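Local coordinates for protein methylmalonyl-CoA carboxyltransferase 5S subunit (Propionibacterium freudenreichii subsp. shermanii, PDB 1RQB) that transfers a carboxyl group from the biotin of the 1.3S subunit to pyruvate, forming oxaloacetate, as the cobalt-dependent 5S component of transcarboxylase, at residues Ile76-Asp82 with Val459-Phe463; Arg98-Arg104 with Met131-Phe137; Ala252-Met256 with Ile289-Lys294; Ala352-Pro357 with Ser397-Asp402. All coordinates share one frame; numbering follows the deposited sequence.

Interaction 1: Ile76-Asp82 with Val459-Phe463; sequences IRFLNED and VAPVF
Phe463 reaches from the first turn of helix 460-466 to Ile76 and the bend that follows helix 71-77, and its ring packs against both. With CG anti to the backbone N (chi1 173°), the side chain projects off the helix toward Ile76. Its CB starts near Ile76 O, and CG passes over Ile76 CB at 3.9 Å. On the CD2 and CE2 side, the methyl CG2 of Ile76 sits over one face of the ring, 3.9 Å from the ring centroid and 14° off the normal, a CH-pi contact. Along the other side, CD1 runs by Asn80 OD1 at 3.8 Å, with the amide plane turned 74° from the ring, while CE1 meets the Asn80-Glu81 backbone. At the tip, CZ comes within 3.5 Å of Asp82 CA, and Asp82 CB lies in the ring plane at the edge.

The other branch of Ile76 serves Val459: CG1 touches Val459 CG1 at 3.7 Å, and CD1 lies close by. Val459 CG2 rests over one face of the Arg77 guanidinium, 3.4 Å from Arg77 NH1, while Arg77 NE pairs with Asp73.

No hydrogen bond crosses the two segments; the polar ends bond beyond them. Asn80 ND2 is held by the carbonyls of His466 and Gly470, and Asp82 forms a salt bridge with Arg467 and caps the next helix through Trp84 N. This is an aromatic side chain packed at an interdomain seam, where a helix of the conserved carboxylase domain docks on the turn between helices 71-77 and 83-93 of the TIM barrel.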
# COMPACT_ATOMS: atom_id res chain seq x y z
N ILE A 76 9.52 -3.60 -29.34
CA ILE A 76 9.69 -4.32 -30.61
C ILE A 76 9.07 -5.72 -30.59
O ILE A 76 8.74 -6.26 -31.64
CB ILE A 76 11.17 -4.48 -30.97
CG1 ILE A 76 11.85 -5.38 -29.96
CG2 ILE A 76 11.85 -3.11 -31.03
CD1 ILE A 76 13.31 -5.63 -30.26
N ARG A 77 8.87 -6.30 -29.41
CA ARG A 77 8.36 -7.68 -29.39
C ARG A 77 6.83 -7.72 -29.32
O ARG A 77 6.21 -8.59 -29.93
CB ARG A 77 8.97 -8.44 -28.20
CG ARG A 77 8.68 -9.94 -28.18
CD ARG A 77 9.19 -10.60 -26.89
NE ARG A 77 10.63 -10.45 -26.66
CZ ARG A 77 11.56 -11.26 -27.15
NH1 ARG A 77 11.22 -12.30 -27.90
NH2 ARG A 77 12.84 -11.05 -26.86
N PHE A 78 6.21 -6.78 -28.62
CA PHE A 78 4.75 -6.84 -28.45
C PHE A 78 4.00 -5.62 -29.00
O PHE A 78 2.83 -5.74 -29.36
CB PHE A 78 4.39 -6.92 -26.96
CG PHE A 78 5.06 -8.03 -26.22
CD1 PHE A 78 5.81 -7.77 -25.08
CD2 PHE A 78 4.93 -9.35 -26.64
CE1 PHE A 78 6.41 -8.80 -24.36
CE2 PHE A 78 5.52 -10.39 -25.94
CZ PHE A 78 6.27 -10.11 -24.79
N LEU A 79 4.64 -4.46 -29.07
CA LEU A 79 3.89 -3.26 -29.46
C LEU A 79 4.23 -2.77 -30.87
O LEU A 79 3.71 -1.73 -31.29
CB LEU A 79 4.15 -2.14 -28.45
CG LEU A 79 3.97 -2.49 -26.96
CD1 LEU A 79 4.31 -1.27 -26.12
CD2 LEU A 79 2.54 -2.94 -26.69
N ASN A 80 5.08 -3.48 -31.60
CA ASN A 80 5.48 -3.07 -32.95
C ASN A 80 5.83 -1.58 -32.94
O ASN A 80 5.42 -0.82 -33.81
CB ASN A 80 4.36 -3.32 -33.97
CG ASN A 80 4.84 -3.16 -35.41
OD1 ASN A 80 5.82 -3.78 -35.81
ND2 ASN A 80 4.16 -2.31 -36.18
N GLU A 81 6.61 -1.18 -31.94
CA GLU A 81 6.99 0.23 -31.78
C GLU A 81 8.52 0.36 -31.77
O GLU A 81 9.21 -0.48 -31.20
CB GLU A 81 6.43 0.75 -30.45
CG GLU A 81 6.74 2.21 -30.18
CD GLU A 81 6.13 2.68 -28.87
OE1 GLU A 81 5.29 1.95 -28.30
OE2 GLU A 81 6.49 3.79 -28.42
N ASP A 82 9.04 1.39 -32.42
CA ASP A 82 10.49 1.60 -32.42
C ASP A 82 10.84 2.32 -31.12
O ASP A 82 10.40 3.45 -30.89
CB ASP A 82 10.91 2.46 -33.62
CG ASP A 82 12.42 2.48 -33.83
OD1 ASP A 82 13.16 2.40 -32.82
OD2 ASP A 82 12.87 2.58 -34.99
N VAL A 459 14.23 -10.97 -32.78
CA VAL A 459 13.00 -10.18 -32.91
C VAL A 459 13.16 -9.11 -34.00
O VAL A 459 12.20 -8.78 -34.70
CB VAL A 459 12.65 -9.47 -31.59
CG1 VAL A 459 11.38 -8.63 -31.76
CG2 VAL A 459 12.48 -10.49 -30.48
N ALA A 460 14.37 -8.60 -34.15
CA ALA A 460 14.67 -7.54 -35.12
C ALA A 460 14.11 -7.86 -36.51
O ALA A 460 13.50 -6.99 -37.14
CB ALA A 460 16.18 -7.31 -35.20
N PRO A 461 14.31 -9.08 -37.02
CA PRO A 461 13.77 -9.38 -38.36
C PRO A 461 12.27 -9.14 -38.51
O PRO A 461 11.83 -8.49 -39.46
CB PRO A 461 14.13 -10.86 -38.55
CG PRO A 461 15.42 -10.98 -37.80
CD PRO A 461 15.11 -10.21 -36.52
N VAL A 462 11.49 -9.67 -37.58
CA VAL A 462 10.03 -9.52 -37.63
C VAL A 462 9.64 -8.06 -37.43
O VAL A 462 8.79 -7.52 -38.13
CB VAL A 462 9.34 -10.38 -36.54
CG1 VAL A 462 7.85 -10.06 -36.49
CG2 VAL A 462 9.55 -11.85 -36.85
N PHE A 463 10.29 -7.39 -36.48
CA PHE A 463 9.96 -5.99 -36.20
C PHE A 463 10.22 -5.11 -37.43
O PHE A 463 9.36 -4.32 -37.82
CB PHE A 463 10.78 -5.46 -35.01
CG PHE A 463 10.62 -3.99 -34.79
CD1 PHE A 463 9.36 -3.44 -34.57
CD2 PHE A 463 11.71 -3.14 -34.83
CE1 PHE A 463 9.19 -2.07 -34.40
CE2 PHE A 463 11.56 -1.76 -34.67
CZ PHE A 463 10.30 -1.23 -34.46

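Interaction 2: Arg98-Arg104 with Met131-Phe137; sequences RLQMLLR and MDVFRVF
Asp132 OD2 takes the backbone N-H of Leu99 on its anti lone pair, at 2.8 Å and nearly straight, and the same oxygen forms a salt bridge with Arg91. Leu99 O in turn accepts from both Val133 N and Asp132 N. Four more backbone bonds continue the pairing of parallel strands 99-103 and 133-136, neighbours in the TIM barrel joined by a beta-alpha-beta crossover through helix 116-128. The strand axes approach to 4.8 Å at 23°.

Gln100, Leu102, Val133 and Arg135 share the face turned to the barrel interior. The Gln100 side chain slants across Val133, with OE1 3.5 Å from Val133 CG1 and bonded to Ser63 OG. Its NE2 stands over one face of the Arg135 guanidinium, the two planes 63° apart, a contact of two donors without a hydrogen bond. Arg135 is instead gripped by Gln161 and Asp250, and it reaches the cobalt ligand His226. A leucine in place of Gln100 would probably leave Ser63 OG without this partner and put an apolar branch against the buried guanidinium.

Met101, Leu103, Phe134 and Val136 face the outer helices. Met101, present as selenomethionine, brings SE obliquely to the Phe134 ring, 3.7 Å from Phe134 CD2, a Met-aromatic contact; CG of selenomethionine Met131 lies over a ring face. Toward the C-terminal ends, Phe137 swings its ring back across the neighbouring segment (chi1 83°), where Leu102 CD1 meets Phe137 CD2 at 3.5 Å and Arg104 CG lies over one face of the Phe137 ring, 4.0 Å from its centroid.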
# COMPACT_ATOMS: atom_id res chain seq x y z
N ARG A 98 14.61 16.17 -16.89
CA ARG A 98 15.78 15.29 -17.00
C ARG A 98 15.23 13.89 -17.30
O ARG A 98 14.56 13.30 -16.46
CB ARG A 98 16.58 15.16 -15.69
CG ARG A 98 17.22 16.41 -15.15
CD ARG A 98 18.15 16.03 -13.98
NE ARG A 98 18.77 17.20 -13.38
CZ ARG A 98 18.14 18.06 -12.58
NH1 ARG A 98 16.85 17.87 -12.27
NH2 ARG A 98 18.79 19.11 -12.11
N LEU A 99 15.49 13.37 -18.49
CA LEU A 99 15.01 12.02 -18.82
C LEU A 99 15.99 11.01 -18.23
O LEU A 99 17.20 11.23 -18.24
CB LEU A 99 14.89 11.83 -20.33
CG LEU A 99 13.99 12.85 -21.04
CD1 LEU A 99 13.75 12.39 -22.49
CD2 LEU A 99 12.68 13.00 -20.31
N GLN A 100 15.47 9.90 -17.71
CA GLN A 100 16.33 8.90 -17.08
C GLN A 100 16.01 7.51 -17.63
O GLN A 100 14.87 7.21 -17.97
CB GLN A 100 16.09 8.94 -15.57
CG GLN A 100 16.95 8.00 -14.75
CD GLN A 100 16.86 8.32 -13.26
OE1 GLN A 100 16.91 9.48 -12.86
NE2 GLN A 100 16.73 7.28 -12.44
N MSE A 101 17.04 6.67 -17.73
CA MSE A 101 16.85 5.29 -18.20
C MSE A 101 17.62 4.35 -17.27
O MSE A 101 18.50 4.77 -16.52
CB MSE A 101 17.39 5.08 -19.62
CG MSE A 101 18.92 5.13 -19.74
SE MSE A 101 19.60 4.51 -21.49
CE MSE A 101 18.75 2.77 -21.52
N LEU A 102 17.26 3.07 -17.34
CA LEU A 102 17.94 2.00 -16.59
C LEU A 102 18.72 1.20 -17.63
O LEU A 102 18.15 0.75 -18.62
CB LEU A 102 16.91 1.09 -15.90
CG LEU A 102 17.54 -0.06 -15.10
CD1 LEU A 102 18.27 0.51 -13.88
CD2 LEU A 102 16.48 -1.07 -14.65
N LEU A 103 20.03 1.05 -17.41
CA LEU A 103 20.90 0.35 -18.37
C LEU A 103 21.72 -0.70 -17.61
O LEU A 103 22.43 -0.36 -16.66
CB LEU A 103 21.83 1.37 -19.02
CG LEU A 103 22.77 0.85 -20.11
CD1 LEU A 103 21.93 0.38 -21.31
CD2 LEU A 103 23.72 1.96 -20.52
N ARG A 104 21.67 -1.96 -18.05
CA ARG A 104 22.37 -3.02 -17.31
C ARG A 104 23.83 -3.17 -17.74
O ARG A 104 24.26 -4.21 -18.21
CB ARG A 104 21.59 -4.34 -17.44
CG ARG A 104 22.10 -5.45 -16.49
CD ARG A 104 21.12 -6.62 -16.39
NE ARG A 104 20.90 -7.34 -17.64
CZ ARG A 104 21.44 -8.53 -17.92
NH1 ARG A 104 22.24 -9.11 -17.03
NH2 ARG A 104 21.17 -9.13 -19.06
N MSE A 131 18.66 11.32 -23.89
CA MSE A 131 18.78 10.79 -22.52
C MSE A 131 19.67 11.71 -21.68
O MSE A 131 20.72 12.15 -22.14
CB MSE A 131 19.35 9.38 -22.57
CG MSE A 131 19.25 8.66 -21.25
SE MSE A 131 17.41 8.74 -20.64
CE MSE A 131 16.55 7.84 -22.09
N ASP A 132 19.26 11.98 -20.44
CA ASP A 132 20.02 12.88 -19.55
C ASP A 132 20.70 12.12 -18.41
O ASP A 132 21.88 12.33 -18.13
CB ASP A 132 19.08 13.93 -18.91
CG ASP A 132 18.48 14.88 -19.93
OD1 ASP A 132 19.25 15.54 -20.66
OD2 ASP A 132 17.23 14.98 -19.99
N VAL A 133 19.95 11.25 -17.74
CA VAL A 133 20.49 10.49 -16.60
C VAL A 133 20.52 9.01 -16.95
O VAL A 133 19.52 8.43 -17.40
CB VAL A 133 19.61 10.69 -15.33
CG1 VAL A 133 20.18 9.88 -14.17
CG2 VAL A 133 19.54 12.17 -14.96
N PHE A 134 21.67 8.39 -16.76
CA PHE A 134 21.82 6.96 -17.05
C PHE A 134 22.05 6.19 -15.74
O PHE A 134 23.10 6.32 -15.11
CB PHE A 134 23.03 6.70 -17.96
CG PHE A 134 22.87 7.24 -19.36
CD1 PHE A 134 23.03 8.59 -19.63
CD2 PHE A 134 22.61 6.36 -20.42
CE1 PHE A 134 22.94 9.08 -20.96
CE2 PHE A 134 22.53 6.83 -21.74
CZ PHE A 134 22.69 8.19 -22.00
N ARG A 135 21.08 5.40 -15.33
CA ARG A 135 21.27 4.58 -14.12
C ARG A 135 21.90 3.26 -14.59
O ARG A 135 21.23 2.42 -15.18
CB ARG A 135 19.95 4.35 -13.40
CG ARG A 135 20.07 3.40 -12.19
CD ARG A 135 18.76 3.32 -11.40
NE ARG A 135 18.48 4.59 -10.73
CZ ARG A 135 17.33 4.86 -10.11
NH1 ARG A 135 16.36 3.96 -10.08
NH2 ARG A 135 17.19 6.02 -9.48
N VAL A 136 23.20 3.12 -14.36
CA VAL A 136 23.92 1.92 -14.81
C VAL A 136 23.99 0.90 -13.68
O VAL A 136 24.43 1.24 -12.58
CB VAL A 136 25.36 2.28 -15.25
CG1 VAL A 136 26.04 1.07 -15.86
CG2 VAL A 136 25.31 3.43 -16.26
N PHE A 137 23.57 -0.34 -13.93
CA PHE A 137 23.64 -1.34 -12.86
C PHE A 137 24.14 -2.69 -13.39
O PHE A 137 24.25 -2.91 -14.60
CB PHE A 137 22.27 -1.50 -12.16
CG PHE A 137 21.30 -2.43 -12.86
CD1 PHE A 137 21.04 -3.70 -12.36
CD2 PHE A 137 20.65 -2.03 -14.03
CE1 PHE A 137 20.14 -4.57 -13.00
CE2 PHE A 137 19.75 -2.89 -14.68
CZ PHE A 137 19.50 -4.15 -14.16

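Interaction 3: Ala252-Met256 with Ile289-Lys294; sequences AISSM and IRDHFK
Ser255 and Arg290 make the polar link between the loop after strand 248-251 of the TIM barrel and the outer helix 283-296. Ser255 OG donates to Arg290 O at 2.7 Å, in the carbonyl plane and on a lone pair; chi1 of 46° turns the hydroxyl to the helix. The same carbonyl also accepts Lys294 N within the helix, so one oxygen holds two donors.

Apolar side chains sit to one side of this bond. Ile253 crosses Ile289 at a slant, its CG1 3.8 Å from Ile289 CG2 and close to the backbone of Arg290. Selenomethionine Met256 and Phe293 meet at about a right angle: Met256 CG presses on Phe293 CB at 3.6 Å, while SE stands oblique to the ring in a longer Met-aromatic contact. Met256 also neighbours His36, a substrate-binding residue, and Val31 of helix 31-39 packs on both Met256 and Phe293.

Toward the second subunit, where Ser254 packs on its Val309 and Lys294 NZ bonds its Thr307, Ser254 lies beside the extended base of Arg290. Ser254 OG is hydrogen-bonded to Glu266 OE2 and accepts a hydrogen bond from a water 2.9 Å from this OG, which in turn accepts a weak bond from Arg290 NH1.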
# COMPACT_ATOMS: atom_id res chain seq x y z
N ALA A 252 5.88 6.31 -7.85
CA ALA A 252 4.99 6.18 -9.02
C ALA A 252 3.66 6.87 -8.70
O ALA A 252 3.15 6.74 -7.59
CB ALA A 252 4.73 4.69 -9.33
N ILE A 253 3.10 7.58 -9.68
CA ILE A 253 1.81 8.27 -9.46
C ILE A 253 0.84 7.27 -8.83
O ILE A 253 0.80 6.10 -9.20
CB ILE A 253 1.29 8.88 -10.79
CG1 ILE A 253 0.33 10.05 -10.49
CG2 ILE A 253 0.65 7.80 -11.65
CD1 ILE A 253 1.00 11.25 -9.84
N SER A 254 0.03 7.75 -7.88
CA SER A 254 -0.84 6.89 -7.05
C SER A 254 -1.75 5.93 -7.82
O SER A 254 -2.01 4.84 -7.32
CB SER A 254 -1.64 7.74 -6.05
OG SER A 254 -2.58 8.58 -6.69
N SER A 255 -2.25 6.28 -9.00
CA SER A 255 -3.14 5.36 -9.72
C SER A 255 -2.37 4.20 -10.37
O SER A 255 -2.96 3.27 -10.91
CB SER A 255 -3.94 6.11 -10.79
OG SER A 255 -3.11 6.99 -11.54
N MSE A 256 -1.04 4.25 -10.30
CA MSE A 256 -0.18 3.21 -10.88
C MSE A 256 0.88 2.83 -9.84
O MSE A 256 2.06 2.76 -10.18
CB MSE A 256 0.57 3.77 -12.08
CG MSE A 256 -0.30 4.30 -13.17
SE MSE A 256 -0.85 2.81 -14.24
CE MSE A 256 0.78 2.60 -15.30
N ILE A 289 -2.14 14.02 -13.58
CA ILE A 289 -1.42 12.82 -14.02
C ILE A 289 -2.13 11.59 -13.45
O ILE A 289 -2.34 10.59 -14.13
CB ILE A 289 0.05 12.86 -13.53
CG1 ILE A 289 0.74 14.08 -14.14
CG2 ILE A 289 0.79 11.57 -13.92
CD1 ILE A 289 2.02 14.49 -13.40
N ARG A 290 -2.49 11.67 -12.17
CA ARG A 290 -3.17 10.56 -11.50
C ARG A 290 -4.45 10.18 -12.24
O ARG A 290 -4.69 9.01 -12.53
CB ARG A 290 -3.54 10.93 -10.06
CG ARG A 290 -4.20 9.78 -9.34
CD ARG A 290 -4.65 10.18 -7.96
NE ARG A 290 -5.81 11.07 -7.99
CZ ARG A 290 -7.06 10.63 -7.95
NH1 ARG A 290 -7.31 9.33 -7.87
NH2 ARG A 290 -8.07 11.50 -7.96
N ASP A 291 -5.29 11.18 -12.51
CA ASP A 291 -6.58 10.96 -13.18
C ASP A 291 -6.36 10.40 -14.59
O ASP A 291 -7.12 9.57 -15.07
CB ASP A 291 -7.37 12.27 -13.23
CG ASP A 291 -8.01 12.61 -11.89
OD1 ASP A 291 -7.88 11.80 -10.95
OD2 ASP A 291 -8.65 13.68 -11.77
N HIS A 292 -5.30 10.86 -15.24
CA HIS A 292 -5.01 10.36 -16.59
C HIS A 292 -4.80 8.85 -16.57
O HIS A 292 -5.41 8.11 -17.33
CB HIS A 292 -3.74 11.01 -17.13
CG HIS A 292 -3.34 10.49 -18.47
ND1 HIS A 292 -3.86 10.99 -19.64
CD2 HIS A 292 -2.53 9.46 -18.83
CE1 HIS A 292 -3.40 10.29 -20.67
NE2 HIS A 292 -2.59 9.36 -20.20
N PHE A 293 -3.92 8.38 -15.68
CA PHE A 293 -3.63 6.94 -15.66
C PHE A 293 -4.74 6.13 -15.00
O PHE A 293 -4.90 4.95 -15.29
CB PHE A 293 -2.27 6.68 -15.01
CG PHE A 293 -1.12 7.09 -15.89
CD1 PHE A 293 -0.45 8.28 -15.68
CD2 PHE A 293 -0.78 6.32 -17.01
CE1 PHE A 293 0.54 8.73 -16.58
CE2 PHE A 293 0.19 6.75 -17.92
CZ PHE A 293 0.85 7.96 -17.71
N LYS A 294 -5.53 6.76 -14.14
CA LYS A 294 -6.63 6.02 -13.50
C LYS A 294 -7.64 5.58 -14.56
O LYS A 294 -8.21 4.49 -14.48
CB LYS A 294 -7.34 6.90 -12.46
CG LYS A 294 -8.48 6.16 -11.78
CD LYS A 294 -9.20 7.01 -10.74
CE LYS A 294 -10.33 6.21 -10.10
NZ LYS A 294 -9.89 4.87 -9.59
O HOH W 1 -4.96 6.92 -6.96

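Interaction 4: Ala352-Pro357 with Ser397-Asp402; sequences AAGFPP and SPADRD
Ser397 OG donates to Ala353 O at 2.6 Å, coming in 25° off the carbonyl plane. Two backbone bonds accompany it: Ala399 N gives its hydrogen to Gly354 O at 3.0 Å, and Asp402 N meets Ala352 O on a lone pair in the carbonyl plane, with an N-H...O angle of 165°. Three successive carbonyls, those of Ala352, Ala353 and Gly354, are thus taken up by one loop.

Apolar atoms fill in between. Pro398 sets CD and CG against the carbonyl oxygens of Gly354 and Phe355, its CG 3.5 Å from Phe355 O, a buried oxygen that finds no hydrogen-bond partner. Ala399 CB stands at the edge of the Phe355 ring.

Helix 339-352 ends here in a Schellman motif, with Gly354 at positive phi as its C-prime residue. Having no side chain, Gly354 lets Ser397 CB come to 3.7 Å from Gly354 CA, and the two loops close together.

Behind the first shell, Arg401 lays CG 3.5 Å from Ala353 O, and its chain, bent at chi3, brings NH1 to donate to Ser397 OG at 2.9 Å, helping to orient the serine hydroxyl, which lies somewhat out of the guanidinium plane. An alanine at Ser397 would probably leave Ala353 O without its hydroxyl donor and Arg401 NH1 with one acceptor fewer. Arg401 NH1 is further anchored on Gly395 O, and Arg350 NE bonds Pro356 O on the other segment.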
# COMPACT_ATOMS: atom_id res chain seq x y z
N ALA A 352 26.27 -21.26 -3.49
CA ALA A 352 27.28 -21.83 -4.39
C ALA A 352 27.70 -20.80 -5.44
O ALA A 352 28.87 -20.75 -5.84
CB ALA A 352 26.73 -23.08 -5.07
N ALA A 353 26.75 -19.97 -5.88
CA ALA A 353 27.02 -18.98 -6.92
C ALA A 353 27.64 -17.70 -6.34
O ALA A 353 27.82 -16.71 -7.05
CB ALA A 353 25.73 -18.65 -7.66
N GLY A 354 27.96 -17.71 -5.05
CA GLY A 354 28.56 -16.52 -4.46
C GLY A 354 27.61 -15.46 -3.93
O GLY A 354 27.98 -14.30 -3.82
N PHE A 355 26.38 -15.87 -3.62
CA PHE A 355 25.35 -14.99 -3.04
C PHE A 355 25.02 -13.79 -3.94
O PHE A 355 25.03 -12.65 -3.49
CB PHE A 355 25.77 -14.47 -1.67
CG PHE A 355 25.77 -15.52 -0.61
CD1 PHE A 355 26.95 -15.95 -0.03
CD2 PHE A 355 24.57 -16.10 -0.20
CE1 PHE A 355 26.95 -16.95 0.95
CE2 PHE A 355 24.55 -17.09 0.77
CZ PHE A 355 25.75 -17.51 1.35
N PRO A 356 24.74 -14.03 -5.22
CA PRO A 356 24.41 -12.83 -5.99
C PRO A 356 23.01 -12.36 -5.60
O PRO A 356 22.21 -13.13 -5.08
CB PRO A 356 24.47 -13.32 -7.43
CG PRO A 356 23.99 -14.75 -7.30
CD PRO A 356 24.79 -15.22 -6.09
N PRO A 357 22.71 -11.07 -5.83
CA PRO A 357 21.38 -10.52 -5.51
C PRO A 357 20.41 -11.31 -6.37
O PRO A 357 20.74 -11.67 -7.50
CB PRO A 357 21.50 -9.07 -5.97
CG PRO A 357 22.97 -8.76 -5.80
CD PRO A 357 23.63 -10.02 -6.31
N SER A 397 31.29 -12.64 -8.26
CA SER A 397 30.14 -12.72 -7.34
C SER A 397 30.49 -11.94 -6.07
O SER A 397 31.66 -11.63 -5.84
CB SER A 397 29.86 -14.18 -6.98
OG SER A 397 29.39 -14.92 -8.10
N PRO A 398 29.48 -11.57 -5.27
CA PRO A 398 29.76 -10.83 -4.03
C PRO A 398 30.69 -11.61 -3.10
O PRO A 398 31.51 -11.03 -2.39
CB PRO A 398 28.38 -10.62 -3.43
CG PRO A 398 27.54 -10.43 -4.66
CD PRO A 398 28.04 -11.55 -5.56
N ALA A 399 30.55 -12.93 -3.11
CA ALA A 399 31.40 -13.80 -2.28
C ALA A 399 32.05 -14.84 -3.19
O ALA A 399 31.70 -14.96 -4.36
CB ALA A 399 30.57 -14.49 -1.20
N ASP A 400 32.99 -15.61 -2.64
CA ASP A 400 33.68 -16.64 -3.44
C ASP A 400 32.72 -17.79 -3.76
O ASP A 400 31.97 -18.26 -2.91
CB ASP A 400 34.90 -17.17 -2.69
CG ASP A 400 35.99 -16.12 -2.54
OD1 ASP A 400 36.36 -15.51 -3.57
OD2 ASP A 400 36.46 -15.90 -1.41
N ARG A 401 32.75 -18.22 -5.02
CA ARG A 401 31.91 -19.33 -5.48
C ARG A 401 32.49 -20.66 -4.99
O ARG A 401 33.68 -20.77 -4.73
CB ARG A 401 31.78 -19.29 -7.01
CG ARG A 401 30.96 -18.08 -7.52
CD ARG A 401 30.78 -18.08 -9.03
NE ARG A 401 32.01 -17.78 -9.76
CZ ARG A 401 32.30 -16.58 -10.25
NH1 ARG A 401 31.45 -15.57 -10.10
NH2 ARG A 401 33.44 -16.38 -10.89
N ASP A 402 31.63 -21.66 -4.86
CA ASP A 402 32.04 -22.98 -4.37
C ASP A 402 32.96 -23.67 -5.38
O ASP A 402 32.53 -24.01 -6.49
CB ASP A 402 30.80 -23.84 -4.09
CG ASP A 402 31.15 -25.17 -3.44
OD1 ASP A 402 32.24 -25.27 -2.85
OD2 ASP A 402 30.31 -26.09 -3.51

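How the interactions relate
Interaction 2 is the buried core: parallel barrel strands joined by regular backbone bonds, with charged and amide groups facing inward near the cobalt. Interactions 1, 3 and 4 lie farther out, each about 20 Å from the centre of the chain to their own centres; interaction 3 is nonetheless buried, 1 and 4 only partly. Interaction 3 belongs to the same barrel, pairing a loop with an outer helix beside the second subunit through one hydroxyl bond and apolar contacts. Interaction 4 joins two loops of the carboxylase domain, chiefly by backbone carbonyls. Only interaction 1 ties the two domains, without any hydrogen bond across its segments, and its chain loop encloses the other three.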